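Local coordinates for dephospho-CoA kinase (Campylobacter jejuni subsp. jejuni serotype O:2, PDB 4ZO4), which catalyses the last step of coenzyme A biosynthesis, the ATP-dependent phosphorylation of the 3'-hydroxyl group of dephospho-CoA, at the interface of chains A and B and the interface of chains A and C. Coordinates in Å, arbitrary orientation; residue numbers count along the deposited sequence, not the author numbering. Chains: chain A/B/C, Dephospho-CoA kinase.

Contact 1: the interface of chains A and B. Residues chain A 49, 53, 87; chain B 151-153, 161.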
loop_
_atom_site.group_PDB
_atom_site.type_symbol
_atom_site.label_atom_id
_atom_site.label_comp_id
_atom_site.label_asym_id
_atom_site.label_seq_id
_atom_site.Cartn_x
_atom_site.Cartn_y
_atom_site.Cartn_z
ATOM N N GLU A 49 13.312 24.011 6.744
ATOM C CA GLU A 49 12.704 23.571 5.491
ATOM C C GLU A 49 11.403 22.813 5.752
ATOM O O GLU A 49 10.409 23.037 5.081
ATOM C CB GLU A 49 13.674 22.798 4.591
ATOM C CG GLU A 49 14.332 23.699 3.542
ATOM C CD GLU A 49 13.307 24.426 2.614
ATOM O OE1 GLU A 49 13.538 25.620 2.227
ATOM O OE2 GLU A 49 12.257 23.804 2.277
ATOM N N ILE A 53 7.435 23.271 4.126
ATOM C CA ILE A 53 6.787 22.146 3.476
ATOM C C ILE A 53 5.527 21.741 4.223
ATOM O O ILE A 53 4.520 21.526 3.609
ATOM C CB ILE A 53 7.790 20.953 3.426
ATOM C CG1 ILE A 53 9.085 21.354 2.674
ATOM C CG2 ILE A 53 7.170 19.732 2.762
ATOM C CD1 ILE A 53 10.185 20.320 2.735
ATOM N N ILE A 87 5.424 12.826 1.712
ATOM C CA ILE A 87 6.436 13.854 1.547
ATOM C C ILE A 87 7.531 13.653 2.590
ATOM O O ILE A 87 8.728 13.702 2.261
ATOM C CB ILE A 87 5.824 15.259 1.577
ATOM C CG1 ILE A 87 4.981 15.497 0.321
ATOM C CG2 ILE A 87 6.892 16.326 1.535
ATOM C CD1 ILE A 87 4.169 16.769 0.390
ATOM N N ASP B 151 8.128 24.874 -4.181
ATOM C CA ASP B 151 8.036 24.242 -2.856
ATOM C C ASP B 151 9.287 23.533 -2.373
ATOM O O ASP B 151 9.311 23.026 -1.245
ATOM C CB ASP B 151 6.905 23.208 -2.836
ATOM C CG ASP B 151 5.544 23.834 -2.951
ATOM O OD1 ASP B 151 5.449 25.087 -3.050
ATOM O OD2 ASP B 151 4.572 23.053 -2.918
ATOM N N LYS B 152 10.307 23.458 -3.216
ATOM C CA LYS B 152 11.552 22.829 -2.843
ATOM C C LYS B 152 11.302 21.406 -2.397
ATOM O O LYS B 152 11.448 21.077 -1.221
ATOM C CB LYS B 152 12.236 23.605 -1.723
ATOM C CG LYS B 152 12.358 25.100 -1.963
ATOM C CD LYS B 152 13.044 25.455 -3.277
ATOM C CE LYS B 152 13.508 26.903 -3.230
ATOM N NZ LYS B 152 13.701 27.535 -4.564
ATOM N N LEU B 153 10.916 20.570 -3.361
ATOM C CA LEU B 153 10.631 19.143 -3.154
ATOM C C LEU B 153 11.244 18.348 -4.284
ATOM O O LEU B 153 11.472 18.861 -5.381
ATOM C CB LEU B 153 9.140 18.904 -3.167
ATOM C CG LEU B 153 8.368 19.733 -2.149
ATOM C CD1 LEU B 153 6.859 19.532 -2.333
ATOM C CD2 LEU B 153 8.806 19.358 -0.742
ATOM N N ARG B 161 2.150 15.757 -3.499
ATOM C CA ARG B 161 1.479 17.040 -3.499
ATOM C C ARG B 161 0.639 17.231 -4.752
ATOM O O ARG B 161 -0.548 17.569 -4.667
ATOM C CB ARG B 161 2.507 18.165 -3.379
ATOM C CG ARG B 161 1.889 19.536 -3.125
ATOM C CD ARG B 161 2.837 20.443 -2.384
ATOM N NE ARG B 161 2.774 20.230 -0.924
ATOM C CZ ARG B 161 3.565 20.850 -0.029
ATOM N NH1 ARG B 161 4.486 21.714 -0.427
ATOM N NH2 ARG B 161 3.434 20.628 1.272
#
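The first torsion of B:Arg161 (chi1 -170°) sends CG away from the backbone N, and a bend at chi3 (-84°) then brings the guanidinium group to the backbone carbonyl of A:Ile53. NH2 donates a hydrogen bond of 2.7 Å to A:Ile53 O, with the acceptor in the guanidinium plane and the donor tilted from the carbonyl plane. Within chain B, NH1 forms a salt bridge of 2.8 Å with the carboxylate oxygen OD2 of B:Asp151, meeting it from above the carboxylate plane. Bonds at both NH1 and NH2 should limit rotation of the guanidinium, and B:Asp151, which adds little buried surface, probably helps position it. CD1 of A:Ile87 comes within 4.0 Å of B:Arg161 NE, laying a methyl group against the arginine. Beside the polar link, A:Ile53 and B:Leu153 run antiparallel, flank to flank. The branch methyl CD2 of B:Leu153 packs 3.9 Å from A:Ile53 CD1 and touches CG2 as well. OE2 of A:Glu49 approaches CB of B:Lys152 at 4.0 Å, its carboxylate not paired with the lysine amine. The patch joins helices 47-54 and 82-109 of chain A to helix 155-172, the end of helix 144-151 and the connection between them in chain B, and probably helps hold the two subunits together in the deposited tetramer.

Contact 2: the interface of chains A and B. Residues chain A 92-93, 96, 123-124; chain B 80-82, 85.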
loop_
_atom_site.group_PDB
_atom_site.type_symbol
_atom_site.label_atom_id
_atom_site.label_comp_id
_atom_site.label_asym_id
_atom_site.label_seq_id
_atom_site.Cartn_x
_atom_site.Cartn_y
_atom_site.Cartn_z
ATOM N N THR A 92 13.072 12.455 4.027
ATOM C CA THR A 92 14.016 12.011 5.054
ATOM C C THR A 92 14.893 10.859 4.589
ATOM O O THR A 92 16.066 10.811 4.879
ATOM C CB THR A 92 13.275 11.520 6.309
ATOM O OG1 THR A 92 12.270 10.576 5.940
ATOM C CG2 THR A 92 12.611 12.657 7.022
ATOM N N HIS A 93 14.296 9.916 3.872
ATOM C CA HIS A 93 14.985 8.713 3.443
ATOM C C HIS A 93 16.389 8.946 2.878
ATOM O O HIS A 93 17.339 8.327 3.355
ATOM C CB HIS A 93 14.151 7.902 2.448
ATOM C CG HIS A 93 12.954 7.226 3.044
ATOM N ND1 HIS A 93 12.000 6.586 2.273
ATOM C CD2 HIS A 93 12.549 7.088 4.329
ATOM C CE1 HIS A 93 11.081 6.058 3.064
ATOM N NE2 HIS A 93 11.377 6.364 4.314
ATOM N N ILE A 96 18.689 10.311 5.692
ATOM C CA ILE A 96 19.043 9.300 6.692
ATOM C C ILE A 96 20.089 8.325 6.098
ATOM O O ILE A 96 21.142 8.069 6.708
ATOM C CB ILE A 96 17.803 8.566 7.248
ATOM C CG1 ILE A 96 16.728 9.540 7.793
ATOM C CG2 ILE A 96 18.229 7.717 8.413
ATOM C CD1 ILE A 96 15.340 8.944 8.017
ATOM N N GLU A 123 13.538 2.105 7.213
ATOM C CA GLU A 123 13.084 2.414 5.887
ATOM C C GLU A 123 14.158 2.838 4.896
ATOM O O GLU A 123 14.153 2.397 3.742
ATOM C CB GLU A 123 12.042 3.528 5.981
ATOM C CG GLU A 123 10.664 3.060 6.404
ATOM C CD GLU A 123 9.595 4.137 6.259
ATOM O OE1 GLU A 123 9.932 5.323 6.012
ATOM O OE2 GLU A 123 8.404 3.800 6.398
ATOM N N SER A 124 15.060 3.705 5.322
ATOM C CA SER A 124 15.755 4.576 4.357
ATOM C C SER A 124 16.709 3.930 3.330
ATOM O O SER A 124 17.480 4.627 2.674
ATOM C CB SER A 124 16.445 5.704 5.106
ATOM O OG SER A 124 15.450 6.506 5.725
ATOM N N ASN B 80 9.561 6.449 10.169
ATOM C CA ASN B 80 10.590 5.673 9.444
ATOM C C ASN B 80 10.550 4.165 9.754
ATOM O O ASN B 80 11.517 3.393 9.523
ATOM C CB ASN B 80 12.008 6.263 9.654
ATOM C CG ASN B 80 12.867 6.152 8.408
ATOM O OD1 ASN B 80 12.467 6.595 7.339
ATOM N ND2 ASN B 80 14.026 5.526 8.526
ATOM N N ASN B 81 9.403 3.735 10.249
ATOM C CA ASN B 81 9.207 2.335 10.509
ATOM C C ASN B 81 8.011 1.847 9.721
ATOM O O ASN B 81 6.859 2.103 10.064
ATOM C CB ASN B 81 9.037 2.092 11.990
ATOM C CG ASN B 81 9.261 0.659 12.342
ATOM O OD1 ASN B 81 8.558 -0.226 11.841
ATOM N ND2 ASN B 81 10.252 0.408 13.184
ATOM N N LYS B 82 8.301 1.153 8.637
ATOM C CA LYS B 82 7.286 0.716 7.726
ATOM C C LYS B 82 6.242 -0.205 8.386
ATOM O O LYS B 82 5.102 -0.255 7.961
ATOM C CB LYS B 82 7.977 -0.007 6.569
ATOM C CG LYS B 82 7.036 -0.406 5.452
ATOM C CD LYS B 82 7.722 -1.314 4.450
ATOM C CE LYS B 82 6.807 -1.585 3.269
ATOM N NZ LYS B 82 7.075 -2.939 2.718
ATOM N N LYS B 85 3.880 1.611 11.191
ATOM C CA LYS B 85 2.872 2.358 10.401
ATOM C C LYS B 85 1.745 1.465 9.922
ATOM O O LYS B 85 0.583 1.761 10.117
ATOM C CB LYS B 85 3.495 2.988 9.156
ATOM C CG LYS B 85 4.359 4.214 9.402
ATOM C CD LYS B 85 5.010 4.706 8.103
ATOM C CE LYS B 85 6.307 5.467 8.379
ATOM N NZ LYS B 85 6.919 6.043 7.146
#
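A:Glu123 and B:Asn80 bury the most surface here, 58 and 56 Å², with carboxylate and amide planes 66° apart. The carboxylate of A:Glu123 is held at both oxygens. NZ of B:Lys85 donates a hydrogen bond of 2.8 Å to OE2, also a salt bridge, from the syn side and 22° out of the carboxylate plane. OE1 takes a hydrogen bond from NE2 of A:His93 in its own chain, met on the anti side and out of the carboxylate plane. The extended chain beyond CG (chi2 -170°) carries the carboxylate out between these two donors. Nearer the backbone, CB of A:Glu123 packs 3.7 Å from CG of B:Asn80.

In the modelled orientation ND2 of B:Asn80 donates a hydrogen bond of 3.3 Å to the hydroxyl OG of A:Ser124, while the methyl CD1 of A:Ile96 lies 3.8 Å from CG of the amide. OD1 sits at the edge of the A:His93 ring, in the ring plane, and 3.1 Å from A:Glu123 OE1, an acceptor pair that makes the amide's orientation, and with it the ND2 bond, doubtful. In the fold, the loop leading into helix 82-109 of chain B, with the start of that helix, meets helix 82-109 of chain A and the loop following strand 114-117.

Contact 3: the interface of chains A and C. Residues chain A 144, 155-156, 159; chain C 166, 169-170, 173.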
loop_
_atom_site.group_PDB
_atom_site.type_symbol
_atom_site.label_atom_id
_atom_site.label_comp_id
_atom_site.label_asym_id
_atom_site.label_seq_id
_atom_site.Cartn_x
_atom_site.Cartn_y
_atom_site.Cartn_z
ATOM N N LEU A 144 -3.622 -17.076 17.028
ATOM C CA LEU A 144 -4.490 -15.993 17.423
ATOM C C LEU A 144 -5.061 -16.184 18.825
ATOM O O LEU A 144 -4.954 -15.300 19.668
ATOM C CB LEU A 144 -5.647 -15.874 16.449
ATOM C CG LEU A 144 -6.556 -14.693 16.741
ATOM C CD1 LEU A 144 -5.767 -13.407 16.625
ATOM C CD2 LEU A 144 -7.708 -14.713 15.772
ATOM N N LEU A 155 -9.982 -9.398 19.416
ATOM C CA LEU A 155 -9.666 -9.892 18.098
ATOM C C LEU A 155 -8.782 -8.944 17.347
ATOM O O LEU A 155 -7.763 -9.351 16.798
ATOM C CB LEU A 155 -10.943 -10.099 17.320
ATOM C CG LEU A 155 -11.388 -11.544 17.173
ATOM C CD1 LEU A 155 -12.869 -11.616 16.843
ATOM C CD2 LEU A 155 -10.568 -12.207 16.071
ATOM N N GLU A 156 -9.173 -7.672 17.352
ATOM C CA GLU A 156 -8.512 -6.645 16.548
ATOM C C GLU A 156 -7.072 -6.457 16.938
ATOM O O GLU A 156 -6.196 -6.459 16.081
ATOM C CB GLU A 156 -9.231 -5.288 16.645
ATOM C CG GLU A 156 -10.663 -5.268 16.103
ATOM C CD GLU A 156 -11.695 -5.753 17.123
ATOM O OE1 GLU A 156 -11.654 -5.319 18.305
ATOM O OE2 GLU A 156 -12.546 -6.587 16.747
ATOM N N LYS A 159 -4.908 -9.418 16.192
ATOM C CA LYS A 159 -4.601 -9.493 14.765
ATOM C C LYS A 159 -3.346 -8.707 14.506
ATOM O O LYS A 159 -2.437 -9.175 13.829
ATOM C CB LYS A 159 -5.743 -8.888 13.981
ATOM C CG LYS A 159 -5.708 -9.179 12.503
ATOM C CD LYS A 159 -6.341 -8.041 11.726
ATOM C CE LYS A 159 -6.271 -8.318 10.239
ATOM N NZ LYS A 159 -5.655 -7.165 9.529
ATOM N N ILE C 166 -9.661 -13.774 9.979
ATOM C CA ILE C 166 -9.889 -12.935 11.144
ATOM C C ILE C 166 -10.893 -11.822 10.855
ATOM O O ILE C 166 -11.722 -11.513 11.693
ATOM C CB ILE C 166 -8.579 -12.387 11.714
ATOM C CG1 ILE C 166 -7.733 -13.553 12.239
ATOM C CG2 ILE C 166 -8.842 -11.425 12.857
ATOM C CD1 ILE C 166 -6.266 -13.229 12.330
ATOM N N GLU C 169 -14.321 -13.213 11.506
ATOM C CA GLU C 169 -14.541 -13.340 12.958
ATOM C C GLU C 169 -14.921 -11.996 13.594
ATOM O O GLU C 169 -15.824 -11.950 14.408
ATOM C CB GLU C 169 -13.301 -13.920 13.665
ATOM C CG GLU C 169 -13.599 -14.887 14.810
ATOM C CD GLU C 169 -14.236 -16.188 14.353
ATOM O OE1 GLU C 169 -14.189 -16.509 13.141
ATOM O OE2 GLU C 169 -14.802 -16.890 15.217
ATOM N N GLU C 170 -14.232 -10.919 13.211
ATOM C CA GLU C 170 -14.520 -9.554 13.713
ATOM C C GLU C 170 -16.001 -9.213 13.532
ATOM O O GLU C 170 -16.630 -8.578 14.389
ATOM C CB GLU C 170 -13.694 -8.497 12.941
ATOM C CG GLU C 170 -12.525 -7.873 13.676
ATOM C CD GLU C 170 -11.254 -7.714 12.835
ATOM O OE1 GLU C 170 -10.438 -6.826 13.169
ATOM O OE2 GLU C 170 -11.024 -8.483 11.873
ATOM N N LYS C 173 -19.180 -10.440 15.718
ATOM C CA LYS C 173 -19.504 -9.698 16.923
ATOM C C LYS C 173 -20.861 -9.009 16.771
ATOM O O LYS C 173 -21.817 -9.339 17.486
ATOM C CB LYS C 173 -18.372 -8.694 17.253
ATOM C CG LYS C 173 -16.991 -9.321 17.531
ATOM C CD LYS C 173 -15.971 -8.280 18.009
ATOM C CE LYS C 173 -14.685 -8.928 18.524
ATOM N NZ LYS C 173 -13.882 -8.068 19.451
#
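A:Leu155, which has 83 Å² of its surface covered by chain C, reaches across from the first turn of its helix. Its CB lies 4.1 Å from CE of C:Lys173, whose aliphatic stem runs antiparallel to the leucine. At CG the two methyl branches part. CD1 rests against the same CE at 3.7 Å and also touches CG of C:Glu169, a side chain that crosses the leucine at about a right angle. CD2 turns instead to C:Ile166, packing 3.7 Å from its branch methyl CG2.

C:Ile166 also meets two further residues of chain A. Its CG2, anti to the backbone N with CG1 at chi1 -65°, also meets CG of A:Lys159, while CG1 faces CD2 of A:Leu144 at 3.7 Å, these two side chains meeting tip to tip. Next to this apolar cluster, the extended C:Lys173 brings NZ to OE2 of A:Glu156 in a salt bridge of 3.4 Å, weak as a hydrogen bond. The nearly coplanar carboxylates of A:Glu156 and C:Glu170 approach to 4.2 Å between OE2 and OE1; the lysine amine probably offsets part of this like charge. The contact sits where the N-terminal part of helix 155-172 in chain A, with the start of helix 144-151, lies against the C-terminal part of the equivalent helix in chain C and the residue just beyond its end, and two-fold symmetry repeats it with the chains exchanged.

Contacts 1 and 2 belong to the same A–B interface, their C-alpha centres about 17 Å apart, and both draw on helix 82-109 of chain A; contact 2 also uses that helix in chain B. Contact 3 joins chain A to chain C, about 40 Å from contact 1 and 29 Å from contact 2. Helices 144-151 and 155-172 serve contact 1 from chain B and contact 3 from chain A, so one region of the protein takes part in two interfaces. The A–B interface is not an exact two-fold, whereas A–C is; together they contribute to the four-chain deposited assembly, whose biological relevance the structure alone does not show.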